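Local coordinates for Tautomerase_3 domain-containing protein (Corynebacterium halotolerans YIM 70093 = DSM 44683, PDB 7M58), which belongs to the cis-3-chloroacrylic acid dehalogenase family of the tautomerase superfamily and probably acts as a hydrolase or tautomerase, at residues L119-P122 against G123-E126. Sequence-based numbering, arbitrary orientation.
Sequences LPEP and GKEE
Glu121 and Lys124 face each other across a type II beta turn that leads the chain from strand 117-118 into helix 125-129. The turn is closed by Lys124 N, which donates to Glu121 O over 3.1 Å. Gly123 takes the third position with a positive phi (97°), as a type II turn commonly requires. On the solvent side a salt bridge spans the same two residues. The Glu121 chain runs out extended, with CG opposite the backbone N (chi1 171°), whereas the Lys124 chain bends repeatedly and slants across it. Their aliphatic parts touch, Lys124 CG lying 4.1 Å from Glu121 CB. Lys124 NZ then reaches Glu121 OE2 at 2.9 Å, an ion pair whose hydrogen bond is weak. Glu125 folds back at chi2 (87°), bringing its carboxylate under the turn, where both oxygens receive weak bonds from Gly123 N and OE2 comes to 3.7 Å from Pro122 CA. The stronger partner of this buried acid is Arg70, which forms a salt bridge with OE2 and also donates to Pro120 O, thereby tying the turn and the helix start to strand 63-70. The Pro120 ring, for its part, rests against the backbone of the N-cap residue, its CG 3.7 Å from Lys124 O.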
loop_
_atom_site.group_PDB
_atom_site.type_symbol
_atom_site.label_atom_id
_atom_site.label_comp_id
_atom_site.label_asym_id
_atom_site.label_seq_id
_atom_site.Cartn_x
_atom_site.Cartn_y
_atom_site.Cartn_z
ATOM N N LEU A 119 -7.048 -13.749 -11.146
ATOM C CA LEU A 119 -8.436 -13.318 -11.046
ATOM C C LEU A 119 -8.918 -12.780 -12.383
ATOM O O LEU A 119 -8.120 -12.276 -13.176
ATOM C CB LEU A 119 -8.594 -12.233 -9.989
ATOM C CG LEU A 119 -8.567 -12.694 -8.537
ATOM C CD1 LEU A 119 -9.155 -11.640 -7.607
ATOM C CD2 LEU A 119 -9.330 -14.007 -8.387
ATOM N N PRO A 120 -10.206 -12.895 -12.681
ATOM C CA PRO A 120 -10.699 -12.371 -13.952
ATOM C C PRO A 120 -11.170 -10.938 -13.832
ATOM O O PRO A 120 -11.249 -10.369 -12.736
ATOM C CB PRO A 120 -11.878 -13.292 -14.256
ATOM C CG PRO A 120 -12.473 -13.469 -12.869
ATOM C CD PRO A 120 -11.290 -13.540 -11.915
ATOM N N GLU A 121 -11.515 -10.391 -14.998
ATOM C CA GLU A 121 -12.406 -9.245 -15.114
ATOM C C GLU A 121 -13.580 -9.263 -14.135
ATOM O O GLU A 121 -14.193 -10.320 -13.899
ATOM C CB GLU A 121 -12.993 -9.246 -16.514
ATOM C CG GLU A 121 -14.079 -8.270 -16.740
ATOM C CD GLU A 121 -14.500 -8.158 -18.171
ATOM O OE1 GLU A 121 -13.619 -8.302 -19.034
ATOM O OE2 GLU A 121 -15.745 -8.205 -18.458
ATOM N N PRO A 122 -13.934 -8.092 -13.580
ATOM C CA PRO A 122 -15.138 -7.982 -12.745
ATOM C C PRO A 122 -16.365 -8.310 -13.565
ATOM O O PRO A 122 -16.492 -7.868 -14.701
ATOM C CB PRO A 122 -15.145 -6.524 -12.269
ATOM C CG PRO A 122 -14.105 -5.850 -13.106
ATOM C CD PRO A 122 -13.132 -6.859 -13.560
ATOM N N GLY A 123 -17.255 -9.106 -12.985
ATOM C CA GLY A 123 -18.433 -9.581 -13.674
ATOM C C GLY A 123 -18.295 -10.970 -14.269
ATOM O O GLY A 123 -19.309 -11.580 -14.622
ATOM N N LYS A 124 -17.068 -11.457 -14.438
ATOM C CA LYS A 124 -16.805 -12.781 -14.980
ATOM C C LYS A 124 -16.489 -13.817 -13.900
ATOM O O LYS A 124 -15.720 -14.751 -14.145
ATOM C CB LYS A 124 -15.674 -12.682 -16.000
ATOM C CG LYS A 124 -16.066 -11.829 -17.189
ATOM C CD LYS A 124 -16.677 -12.681 -18.311
ATOM C CE LYS A 124 -17.720 -11.888 -19.093
ATOM N NZ LYS A 124 -17.390 -10.425 -19.268
ATOM N N GLU A 125 -17.027 -13.648 -12.690
ATOM C CA GLU A 125 -16.684 -14.565 -11.609
ATOM C C GLU A 125 -17.278 -15.957 -11.814
ATOM O O GLU A 125 -16.671 -16.939 -11.377
ATOM C CB GLU A 125 -17.134 -14.000 -10.263
ATOM C CG GLU A 125 -16.321 -12.814 -9.782
ATOM C CD GLU A 125 -16.829 -11.490 -10.313
ATOM O OE1 GLU A 125 -17.938 -11.488 -10.886
ATOM O OE2 GLU A 125 -16.131 -10.455 -10.144
ATOM N N GLU A 126 -18.456 -16.074 -12.441
ATOM C CA GLU A 126 -19.030 -17.403 -12.705
ATOM C C GLU A 126 -18.130 -18.214 -13.629
ATOM O O GLU A 126 -17.880 -19.402 -13.390
ATOM C CB GLU A 126 -20.409 -17.281 -13.340
ATOM C CG GLU A 126 -21.586 -17.136 -12.399
ATOM C CD GLU A 126 -22.886 -16.977 -13.190
ATOM O OE1 GLU A 126 -22.827 -16.373 -14.284
ATOM O OE2 GLU A 126 -23.956 -17.454 -12.745
#